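PDB 3RYS: adenosine deaminase 1 from Arthrobacter aurescens, which probably catalyses the zinc-dependent hydrolytic deamination of adenine to hypoxanthine, releasing ammonium, a step of purine salvage. Local coordinates for residues Glu17-Gln27 with Asn278-Val289; Val95-Ala106 with Gly133-Leu143. One frame throughout, in Å; residues are numbered along the deposited sequence.

Both contacts belong to one TIM-barrel domain of the adenosine and AMP deaminase family. Their centres lie about 11 Å apart. Along the chain the order is 17-27, 95-106, 133-143, 278-289, so contact 1 joins distant parts of the sequence and contact 2 falls between them. In the parallel sheet, strand 15-17 lies beside 95-102, and 95-102 lies beside 135-143. The contacts also touch directly. E17 O is 2.8 Å from E99 N, and E23 OE2 is 2.7 Å from D103 N; both are probable hydrogen bonds. Contact 1 carries three zinc ligands and part of the adenine pocket; contact 2 forms the adjoining part of the barrel wall.

Contact 1: residues Glu17-Gln27 with Asn278-Val289; sequences ELHLHIEGTLQ and NSDDPAYFGGYV. With ZN (zinc ion), chain C; ADE (adenine), chain D.
H19 and D280 each carry CG opposite the backbone N (chi1 -174° and -168°), which sends the two side chains the same way, side by side, to one zinc ion. H19 NE2 and D280 OD2 each bind it at 2.3 Å. H21 NE2 does the same from the next position but one, and H199 completes the protein ligands. Second-shell hydroxyls hold the atoms that do not bind zinc: T245 OG1 bonds H19 ND1, and S250 OG bonds D280 OD1.

The backbones are tied close to the metal. H21 N gives D280 O a nearly straight bond of 2.8 Å (171° at the hydrogen), and D280 N returns a weak one to H19 O. Together they make a single bridge at L20 and D280. Farther along, A283 N bonds G24 O, and the edge of the Y284 ring lies against that same oxygen. The L20 and P282 side chains cross at about a right angle, with L20 CD1 3.5 Å from P282 CG. At the other end, E17 OE2 accepts S279 N at 2.8 Å. Water 1 joins E17 OE1 to S279 OG and V289 N.

Adenine N7 sits over one face of the H21 ring, and D281 OD2 is 2.8 Å from N7. Adenine N6 binds the zinc at 2.5 Å. The loops after two separate strands thus supply three of the four protein ligands of the zinc and, through H21, D280 and D281, form part of the adenine pocket. N6 is the nitrogen lost in deamination, so its place beside zinc and D280 is consistent with chemistry at the neighbouring C6.

Contact 2: residues Val95-Ala106 with Gly133-Leu143; sequences VRHAEIMMDPQA and GVSTLLIAAFL
A98 pairs with T136, and I100 with L138, in adjacent parallel strands of the TIM barrel, 97-102 and 135-143. A beta-alpha-beta crossover, with helix 114-125 as the longest of its helices, connects them. The middle is tightly held. A98 N bonds S135 O at 2.8 Å, and L137 N bonds A98 O. I100 N then bonds L137 O at 2.8 Å, and I139 N bonds I100 O, so A98 and I100 each give and accept a bond, as in a regular parallel ladder.

The face with H97, E99 and M101 turns to the barrel interior. M101 and I139 lie side by side there, with M101 CG 3.6 Å from I139 CG2. The same CG also meets A141 CB, at 3.9 Å. E99 CG packs on L137 CB, while its carboxylate forms a salt bridge with R220. On the other face, A98, I100 and M102 look toward the outer helices. I100 touches Y86 of helix 76-92, and both I100 and L138 touch L125 of helix 114-125.

The start of the pair is looser and partly exposed. R96 bends at chi2 and chi3, which brings NH1 within 2.9 Å of G133 O, but the angle is too poor for a bond. Its NE instead pairs with E331.

At the far end, buried Q105 ties the start of helix 104-108 back to the strand. Water 3 links its N and OE1 to A141 O. Q105 OE1 also accepts the N-H of L143 at 3.0 Å, the donor tilted 29° from the amide carbonyl plane.

Contact 1: residues Glu17-Gln27 with Asn278-Val289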
loop_
_atom_site.group_PDB
_atom_site.type_symbol
_atom_site.label_atom_id
_atom_site.label_comp_id
_atom_site.label_asym_id
_atom_site.label_seq_id
_atom_site.Cartn_x
_atom_site.Cartn_y
_atom_site.Cartn_z
ATOM N N GLU A 17 1.826 -7.660 -3.670
ATOM C CA GLU A 17 1.369 -6.303 -3.384
ATOM C C GLU A 17 2.253 -5.658 -2.311
ATOM O O GLU A 17 2.308 -6.122 -1.170
ATOM C CB GLU A 17 -0.111 -6.279 -2.984
ATOM C CG GLU A 17 -0.727 -4.882 -3.009
ATOM C CD GLU A 17 -2.251 -4.895 -3.063
ATOM O OE1 GLU A 17 -2.863 -5.887 -2.616
ATOM O OE2 GLU A 17 -2.837 -3.908 -3.559
ATOM N N LEU A 18 2.954 -4.596 -2.699
ATOM C CA LEU A 18 3.926 -3.948 -1.828
ATOM C C LEU A 18 3.403 -2.634 -1.255
ATOM O O LEU A 18 3.961 -2.094 -0.298
ATOM C CB LEU A 18 5.223 -3.687 -2.595
ATOM C CG LEU A 18 5.887 -4.885 -3.272
ATOM C CD1 LEU A 18 7.174 -4.453 -3.962
ATOM C CD2 LEU A 18 6.152 -5.991 -2.266
ATOM N N HIS A 19 2.336 -2.120 -1.856
ATOM C CA HIS A 19 1.755 -0.847 -1.449
ATOM C C HIS A 19 0.277 -1.048 -1.123
ATOM O O HIS A 19 -0.570 -1.076 -2.022
ATOM C CB HIS A 19 1.919 0.185 -2.568
ATOM C CG HIS A 19 1.486 1.569 -2.193
ATOM N ND1 HIS A 19 2.056 2.700 -2.739
ATOM C CD2 HIS A 19 0.542 2.005 -1.327
ATOM C CE1 HIS A 19 1.477 3.773 -2.231
ATOM N NE2 HIS A 19 0.558 3.378 -1.368
ATOM N N LEU A 20 -0.028 -1.197 0.161
ATOM C CA LEU A 20 -1.396 -1.455 0.589
ATOM C C LEU A 20 -1.625 -1.139 2.057
ATOM O O LEU A 20 -0.931 -1.660 2.930
ATOM C CB LEU A 20 -1.779 -2.907 0.325
ATOM C CG LEU A 20 -3.152 -3.235 0.908
ATOM C CD1 LEU A 20 -4.029 -3.870 -0.150
ATOM C CD2 LEU A 20 -3.055 -4.103 2.166
ATOM N N HIS A 21 -2.617 -0.293 2.318
ATOM C CA HIS A 21 -2.978 0.080 3.676
ATOM C C HIS A 21 -4.120 -0.793 4.177
ATOM O O HIS A 21 -5.186 -0.844 3.567
ATOM C CB HIS A 21 -3.385 1.546 3.715
ATOM C CG HIS A 21 -2.370 2.462 3.117
ATOM N ND1 HIS A 21 -1.463 3.167 3.879
ATOM C CD2 HIS A 21 -2.112 2.787 1.829
ATOM C CE1 HIS A 21 -0.693 3.890 3.086
ATOM N NE2 HIS A 21 -1.064 3.675 1.839
ATOM N N ILE A 22 -3.896 -1.485 5.286
ATOM C CA ILE A 22 -4.896 -2.415 5.788
ATOM C C ILE A 22 -6.209 -1.709 6.125
ATOM O O ILE A 22 -7.287 -2.270 5.935
ATOM C CB ILE A 22 -4.370 -3.234 6.988
ATOM C CG1 ILE A 22 -5.146 -4.546 7.108
ATOM C CG2 ILE A 22 -4.424 -2.423 8.273
ATOM C CD1 ILE A 22 -5.115 -5.385 5.847
ATOM N N GLU A 23 -6.113 -0.467 6.597
ATOM C CA GLU A 23 -7.290 0.335 6.923
ATOM C C GLU A 23 -8.056 0.757 5.670
ATOM O O GLU A 23 -9.241 1.090 5.743
ATOM C CB GLU A 23 -6.890 1.582 7.717
ATOM C CG GLU A 23 -6.180 1.310 9.039
ATOM C CD GLU A 23 -4.671 1.168 8.892
ATOM O OE1 GLU A 23 -4.199 0.759 7.812
ATOM O OE2 GLU A 23 -3.950 1.465 9.865
ATOM N N GLY A 24 -7.369 0.755 4.529
ATOM C CA GLY A 24 -7.976 1.119 3.261
ATOM C C GLY A 24 -8.649 -0.082 2.631
ATOM O O GLY A 24 -9.206 -0.016 1.534
ATOM N N THR A 25 -8.591 -1.185 3.363
ATOM C CA THR A 25 -9.179 -2.455 2.980
ATOM C C THR A 25 -10.603 -2.609 3.530
ATOM O O THR A 25 -11.338 -3.536 3.168
ATOM C CB THR A 25 -8.282 -3.575 3.505
ATOM O OG1 THR A 25 -7.467 -4.058 2.433
ATOM C CG2 THR A 25 -9.089 -4.709 4.092
ATOM N N LEU A 26 -10.983 -1.668 4.388
ATOM C CA LEU A 26 -12.248 -1.708 5.112
ATOM C C LEU A 26 -13.457 -1.437 4.219
ATOM O O LEU A 26 -13.725 -0.299 3.838
ATOM C CB LEU A 26 -12.215 -0.695 6.254
ATOM C CG LEU A 26 -13.053 -1.018 7.486
ATOM C CD1 LEU A 26 -12.840 -2.465 7.887
ATOM C CD2 LEU A 26 -12.679 -0.076 8.622
ATOM N N GLN A 27 -14.192 -2.494 3.903
ATOM C CA GLN A 27 -15.359 -2.405 3.039
ATOM C C GLN A 27 -16.585 -1.937 3.839
ATOM O O GLN A 27 -16.722 -2.268 5.017
ATOM C CB GLN A 27 -15.611 -3.776 2.401
ATOM C CG GLN A 27 -16.234 -3.716 1.026
ATOM C CD GLN A 27 -15.323 -3.078 -0.002
ATOM O OE1 GLN A 27 -14.202 -3.541 -0.234
ATOM N NE2 GLN A 27 -15.808 -2.014 -0.640
ATOM N N ASN A 278 -0.239 -1.641 -7.672
ATOM C CA ASN A 278 -0.771 -1.826 -6.326
ATOM C C ASN A 278 -2.163 -1.206 -6.193
ATOM O O ASN A 278 -2.513 -0.292 -6.941
ATOM C CB ASN A 278 0.174 -1.209 -5.293
ATOM C CG ASN A 278 1.602 -1.716 -5.428
ATOM O OD1 ASN A 278 2.356 -1.279 -6.301
ATOM N ND2 ASN A 278 1.980 -2.637 -4.551
ATOM N N SER A 279 -2.958 -1.695 -5.245
ATOM C CA SER A 279 -4.324 -1.187 -5.095
ATOM C C SER A 279 -4.429 -0.114 -4.008
ATOM O O SER A 279 -5.420 0.620 -3.947
ATOM C CB SER A 279 -5.326 -2.328 -4.860
ATOM O OG SER A 279 -5.100 -2.985 -3.628
ATOM N N ASP A 280 -3.402 -0.035 -3.160
ATOM C CA ASP A 280 -3.259 1.048 -2.185
ATOM C C ASP A 280 -4.325 1.026 -1.084
ATOM O O ASP A 280 -4.067 0.565 0.026
ATOM C CB ASP A 280 -3.237 2.409 -2.898
ATOM C CG ASP A 280 -2.809 3.542 -1.985
ATOM O OD1 ASP A 280 -3.074 4.714 -2.322
ATOM O OD2 ASP A 280 -2.209 3.260 -0.928
ATOM N N ASP A 281 -5.511 1.539 -1.399
ATOM C CA ASP A 281 -6.650 1.517 -0.482
ATOM C C ASP A 281 -7.865 0.925 -1.216
ATOM O O ASP A 281 -8.742 1.656 -1.681
ATOM C CB ASP A 281 -6.953 2.932 0.026
ATOM C CG ASP A 281 -5.742 3.597 0.688
ATOM O OD1 ASP A 281 -5.523 3.344 1.889
ATOM O OD2 ASP A 281 -5.025 4.389 0.029
ATOM N N PRO A 282 -7.914 -0.413 -1.316
ATOM C CA PRO A 282 -8.818 -1.187 -2.180
ATOM C C PRO A 282 -10.312 -0.935 -1.967
ATOM O O PRO A 282 -11.074 -0.977 -2.931
ATOM C CB PRO A 282 -8.501 -2.640 -1.813
ATOM C CG PRO A 282 -7.186 -2.603 -1.151
ATOM C CD PRO A 282 -7.090 -1.289 -0.468
ATOM N N ALA A 283 -10.729 -0.705 -0.728
ATOM C CA ALA A 283 -12.151 -0.551 -0.441
ATOM C C ALA A 283 -12.630 0.880 -0.686
ATOM O O ALA A 283 -13.819 1.170 -0.582
ATOM C CB ALA A 283 -12.467 -0.995 0.982
ATOM N N TYR A 284 -11.699 1.766 -1.027
ATOM C CA TYR A 284 -12.025 3.167 -1.270
ATOM C C TYR A 284 -11.927 3.566 -2.747
ATOM O O TYR A 284 -12.552 4.539 -3.178
ATOM C CB TYR A 284 -11.118 4.076 -0.434
ATOM C CG TYR A 284 -11.437 4.064 1.037
ATOM C CD1 TYR A 284 -10.973 3.043 1.858
ATOM C CD2 TYR A 284 -12.200 5.072 1.610
ATOM C CE1 TYR A 284 -11.265 3.024 3.209
ATOM C CE2 TYR A 284 -12.495 5.062 2.957
ATOM C CZ TYR A 284 -12.026 4.036 3.753
ATOM O OH TYR A 284 -12.315 4.025 5.098
ATOM N N PHE A 285 -11.136 2.822 -3.513
ATOM C CA PHE A 285 -10.873 3.188 -4.897
ATOM C C PHE A 285 -11.496 2.184 -5.866
ATOM O O PHE A 285 -11.180 2.173 -7.058
ATOM C CB PHE A 285 -9.366 3.347 -5.139
ATOM C CG PHE A 285 -8.694 4.286 -4.174
ATOM C CD1 PHE A 285 -9.298 5.483 -3.814
ATOM C CD2 PHE A 285 -7.456 3.978 -3.631
ATOM C CE1 PHE A 285 -8.681 6.355 -2.925
ATOM C CE2 PHE A 285 -6.831 4.846 -2.740
ATOM C CZ PHE A 285 -7.446 6.035 -2.386
ATOM N N GLY A 286 -12.381 1.345 -5.333
ATOM C CA GLY A 286 -13.195 0.447 -6.135
ATOM C C GLY A 286 -12.468 -0.680 -6.845
ATOM O O GLY A 286 -12.776 -0.985 -7.999
ATOM N N GLY A 287 -11.514 -1.311 -6.171
ATOM C CA GLY A 287 -10.780 -2.398 -6.787
ATOM C C GLY A 287 -9.484 -2.803 -6.113
ATOM O O GLY A 287 -8.765 -1.980 -5.538
ATOM N N TYR A 288 -9.187 -4.094 -6.199
ATOM C CA TYR A 288 -7.954 -4.645 -5.657
ATOM C C TYR A 288 -6.886 -4.696 -6.752
ATOM O O TYR A 288 -7.085 -4.146 -7.835
ATOM C CB TYR A 288 -8.231 -6.017 -5.037
ATOM C CG TYR A 288 -9.127 -5.914 -3.819
ATOM C CD1 TYR A 288 -10.495 -5.685 -3.950
ATOM C CD2 TYR A 288 -8.600 -6.013 -2.538
ATOM C CE1 TYR A 288 -11.310 -5.570 -2.840
ATOM C CE2 TYR A 288 -9.407 -5.901 -1.420
ATOM C CZ TYR A 288 -10.759 -5.678 -1.573
ATOM O OH TYR A 288 -11.551 -5.566 -0.451
ATOM N N VAL A 289 -5.752 -5.327 -6.479
ATOM C CA VAL A 289 -4.673 -5.330 -7.461
ATOM C C VAL A 289 -5.146 -5.898 -8.802
ATOM O O VAL A 289 -4.891 -5.309 -9.853
ATOM C CB VAL A 289 -3.421 -6.084 -6.961
ATOM C CG1 VAL A 289 -3.703 -7.575 -6.839
ATOM C CG2 VAL A 289 -2.248 -5.836 -7.897
HETATM ZN ZN ZN C . -0.746 4.850 -0.160
HETATM N N9 ADE D . -2.855 6.999 3.649
HETATM C C8 ADE D . -3.478 5.890 3.140
HETATM N N7 ADE D . -3.352 5.749 1.837
HETATM C C5 ADE D . -2.592 6.850 1.467
HETATM C C6 ADE D . -2.107 7.291 0.217
HETATM N N6 ADE D . -2.339 6.637 -0.927
HETATM N N1 ADE D . -1.377 8.429 0.192
HETATM C C2 ADE D . -1.153 9.079 1.344
HETATM N N3 ADE D . -1.553 8.765 2.579
HETATM C C4 ADE D . -2.276 7.631 2.570
HETATM O O HOH W 1 -5.351 -6.166 -3.983
HETATM O O HOH W 2 -11.046 -6.500 2.170
#

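Contact 2: residues Val95-Ala106 with Gly133-Leu143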
loop_
_atom_site.group_PDB
_atom_site.type_symbol
_atom_site.label_atom_id
_atom_site.label_comp_id
_atom_site.label_asym_id
_atom_site.label_seq_id
_atom_site.Cartn_x
_atom_site.Cartn_y
_atom_site.Cartn_z
ATOM N N VAL A 95 -2.680 -12.324 -5.492
ATOM C CA VAL A 95 -1.637 -11.865 -4.573
ATOM C C VAL A 95 -0.964 -13.050 -3.873
ATOM O O VAL A 95 -1.598 -13.779 -3.106
ATOM C CB VAL A 95 -2.190 -10.872 -3.521
ATOM C CG1 VAL A 95 -1.081 -10.397 -2.592
ATOM C CG2 VAL A 95 -2.852 -9.685 -4.197
ATOM N N ARG A 96 0.323 -13.235 -4.146
ATOM C CA ARG A 96 1.076 -14.362 -3.609
ATOM C C ARG A 96 1.882 -13.931 -2.389
ATOM O O ARG A 96 2.232 -14.744 -1.530
ATOM C CB ARG A 96 2.004 -14.917 -4.686
ATOM C CG ARG A 96 1.261 -15.529 -5.849
ATOM C CD ARG A 96 0.573 -16.801 -5.399
ATOM N NE ARG A 96 1.555 -17.817 -5.044
ATOM C CZ ARG A 96 1.405 -18.692 -4.058
ATOM N NH1 ARG A 96 0.304 -18.673 -3.317
ATOM N NH2 ARG A 96 2.359 -19.582 -3.806
ATOM N N HIS A 97 2.158 -12.635 -2.325
ATOM C CA HIS A 97 2.920 -12.044 -1.239
ATOM C C HIS A 97 2.407 -10.628 -1.016
ATOM O O HIS A 97 2.210 -9.866 -1.970
ATOM C CB HIS A 97 4.405 -12.023 -1.597
ATOM C CG HIS A 97 5.280 -11.447 -0.528
ATOM N ND1 HIS A 97 5.682 -10.128 -0.524
ATOM C CD2 HIS A 97 5.847 -12.016 0.562
ATOM C CE1 HIS A 97 6.451 -9.908 0.527
ATOM N NE2 HIS A 97 6.567 -11.037 1.202
ATOM N N ALA A 98 2.186 -10.277 0.245
ATOM C CA ALA A 98 1.615 -8.983 0.580
ATOM C C ALA A 98 2.424 -8.296 1.666
ATOM O O ALA A 98 2.613 -8.847 2.751
ATOM C CB ALA A 98 0.169 -9.147 1.015
ATOM N N GLU A 99 2.917 -7.098 1.368
ATOM C CA GLU A 99 3.611 -6.305 2.374
ATOM C C GLU A 99 2.711 -5.154 2.807
ATOM O O GLU A 99 2.491 -4.198 2.064
ATOM C CB GLU A 99 4.981 -5.845 1.871
ATOM C CG GLU A 99 5.965 -7.007 1.764
ATOM C CD GLU A 99 7.324 -6.618 1.216
ATOM O OE1 GLU A 99 7.723 -5.445 1.368
ATOM O OE2 GLU A 99 7.996 -7.502 0.643
ATOM N N ILE A 100 2.188 -5.272 4.021
ATOM C CA ILE A 100 1.017 -4.516 4.441
ATOM C C ILE A 100 1.333 -3.362 5.380
ATOM O O ILE A 100 2.008 -3.530 6.396
ATOM C CB ILE A 100 0.009 -5.458 5.117
ATOM C CG1 ILE A 100 -0.393 -6.567 4.141
ATOM C CG2 ILE A 100 -1.208 -4.691 5.601
ATOM C CD1 ILE A 100 -0.926 -7.815 4.811
ATOM N N MET A 101 0.831 -2.183 5.035
ATOM C CA MET A 101 0.993 -1.013 5.888
ATOM C C MET A 101 -0.132 -0.869 6.907
ATOM O O MET A 101 -1.249 -1.361 6.725
ATOM C CB MET A 101 1.117 0.265 5.057
ATOM C CG MET A 101 2.549 0.697 4.809
ATOM S SD MET A 101 2.652 2.158 3.757
ATOM C CE MET A 101 2.404 1.429 2.144
ATOM N N MET A 102 0.186 -0.168 7.983
ATOM C CA MET A 102 -0.738 0.039 9.070
ATOM C C MET A 102 -0.354 1.362 9.711
ATOM O O MET A 102 0.833 1.674 9.820
ATOM C CB MET A 102 -0.602 -1.113 10.056
ATOM C CG MET A 102 -1.107 -0.840 11.452
ATOM S SD MET A 102 -0.599 -2.194 12.527
ATOM C CE MET A 102 -1.327 -1.660 14.070
ATOM N N ASP A 103 -1.349 2.153 10.102
ATOM C CA ASP A 103 -1.094 3.440 10.738
ATOM C C ASP A 103 -1.312 3.338 12.242
ATOM O O ASP A 103 -2.396 3.653 12.740
ATOM C CB ASP A 103 -2.004 4.531 10.160
ATOM C CG ASP A 103 -1.820 4.728 8.662
ATOM O OD1 ASP A 103 -0.743 4.372 8.133
ATOM O OD2 ASP A 103 -2.758 5.250 8.014
ATOM N N PRO A 104 -0.276 2.910 12.975
ATOM C CA PRO A 104 -0.374 2.758 14.429
ATOM C C PRO A 104 -1.013 3.988 15.077
ATOM O O PRO A 104 -1.900 3.846 15.920
ATOM C CB PRO A 104 1.090 2.644 14.863
ATOM C CG PRO A 104 1.803 2.156 13.675
ATOM C CD PRO A 104 1.100 2.711 12.490
ATOM N N GLN A 105 -0.570 5.177 14.677
ATOM C CA GLN A 105 -1.038 6.417 15.289
ATOM C C GLN A 105 -2.523 6.698 15.045
ATOM O O GLN A 105 -3.172 7.342 15.861
ATOM C CB GLN A 105 -0.203 7.602 14.803
ATOM C CG GLN A 105 1.230 7.617 15.295
ATOM C CD GLN A 105 2.125 8.462 14.412
ATOM O OE1 GLN A 105 2.361 8.122 13.254
ATOM N NE2 GLN A 105 2.631 9.566 14.952
ATOM N N ALA A 106 -3.060 6.224 13.924
ATOM C CA ALA A 106 -4.461 6.467 13.607
ATOM C C ALA A 106 -5.372 5.696 14.553
ATOM O O ALA A 106 -6.582 5.915 14.584
ATOM C CB ALA A 106 -4.756 6.102 12.169
ATOM N N GLY A 133 -2.427 -18.790 1.692
ATOM C CA GLY A 133 -1.298 -18.997 0.805
ATOM C C GLY A 133 -0.608 -17.700 0.421
ATOM O O GLY A 133 -0.096 -17.564 -0.691
ATOM N N VAL A 134 -0.587 -16.746 1.347
ATOM C CA VAL A 134 0.040 -15.456 1.097
ATOM C C VAL A 134 1.142 -15.163 2.110
ATOM O O VAL A 134 0.883 -15.090 3.311
ATOM C CB VAL A 134 -0.994 -14.319 1.161
ATOM C CG1 VAL A 134 -0.310 -12.972 1.048
ATOM C CG2 VAL A 134 -2.041 -14.484 0.070
ATOM N N SER A 135 2.370 -14.996 1.622
ATOM C CA SER A 135 3.477 -14.533 2.457
ATOM C C SER A 135 3.217 -13.090 2.853
ATOM O O SER A 135 2.709 -12.311 2.049
ATOM C CB SER A 135 4.793 -14.602 1.686
ATOM O OG SER A 135 5.159 -15.935 1.410
ATOM N N THR A 136 3.572 -12.717 4.077
ATOM C CA THR A 136 3.255 -11.370 4.541
ATOM C C THR A 136 4.347 -10.698 5.365
ATOM O O THR A 136 5.075 -11.354 6.107
ATOM C CB THR A 136 1.953 -11.351 5.361
ATOM O OG1 THR A 136 2.095 -12.197 6.509
ATOM C CG2 THR A 136 0.784 -11.827 4.512
ATOM N N LEU A 137 4.445 -9.378 5.215
ATOM C CA LEU A 137 5.286 -8.550 6.072
ATOM C C LEU A 137 4.462 -7.383 6.615
ATOM O O LEU A 137 3.629 -6.812 5.907
ATOM C CB LEU A 137 6.517 -8.032 5.318
ATOM C CG LEU A 137 7.715 -8.980 5.157
ATOM C CD1 LEU A 137 8.028 -9.727 6.457
ATOM C CD2 LEU A 137 7.494 -9.960 4.021
ATOM N N LEU A 138 4.686 -7.038 7.878
ATOM C CA LEU A 138 3.965 -5.930 8.485
ATOM C C LEU A 138 4.825 -4.673 8.502
ATOM O O LEU A 138 5.951 -4.678 9.003
ATOM C CB LEU A 138 3.511 -6.287 9.903
ATOM C CG LEU A 138 2.572 -5.280 10.571
ATOM C CD1 LEU A 138 1.456 -4.870 9.613
ATOM C CD2 LEU A 138 1.998 -5.838 11.864
ATOM N N ILE A 139 4.289 -3.596 7.943
ATOM C CA ILE A 139 4.994 -2.326 7.910
ATOM C C ILE A 139 4.229 -1.271 8.689
ATOM O O ILE A 139 3.086 -0.957 8.366
ATOM C CB ILE A 139 5.204 -1.842 6.469
ATOM C CG1 ILE A 139 6.276 -2.688 5.788
ATOM C CG2 ILE A 139 5.609 -0.371 6.440
ATOM C CD1 ILE A 139 6.674 -2.162 4.434
ATOM N N ALA A 140 4.859 -0.735 9.727
ATOM C CA ALA A 140 4.260 0.351 10.490
ATOM C C ALA A 140 4.501 1.668 9.767
ATOM O O ALA A 140 5.650 2.073 9.561
ATOM C CB ALA A 140 4.832 0.396 11.893
ATOM N N ALA A 141 3.416 2.319 9.359
ATOM C CA ALA A 141 3.507 3.605 8.674
ATOM C C ALA A 141 3.162 4.757 9.613
ATOM O O ALA A 141 2.278 4.642 10.464
ATOM C CB ALA A 141 2.610 3.627 7.451
ATOM N N PHE A 142 3.867 5.871 9.443
ATOM C CA PHE A 142 3.714 7.017 10.328
ATOM C C PHE A 142 3.018 8.189 9.640
ATOM O O PHE A 142 3.231 8.441 8.460
ATOM C CB PHE A 142 5.076 7.413 10.901
ATOM C CG PHE A 142 5.678 6.354 11.791
ATOM C CD1 PHE A 142 5.509 6.406 13.166
ATOM C CD2 PHE A 142 6.387 5.292 11.250
ATOM C CE1 PHE A 142 6.048 5.428 13.986
ATOM C CE2 PHE A 142 6.925 4.308 12.069
ATOM C CZ PHE A 142 6.753 4.379 13.437
ATOM N N LEU A 143 2.167 8.889 10.382
ATOM C CA LEU A 143 1.391 9.994 9.825
ATOM C C LEU A 143 2.237 11.254 9.714
ATOM O O LEU A 143 2.545 11.898 10.715
ATOM C CB LEU A 143 0.155 10.259 10.684
ATOM C CG LEU A 143 -0.659 8.999 10.999
ATOM C CD1 LEU A 143 -1.875 9.328 11.858
ATOM C CD2 LEU A 143 -1.076 8.292 9.717
HETATM O O HOH W 3 1.178 5.993 12.436
HETATM O O HOH W 4 3.994 11.365 12.973
#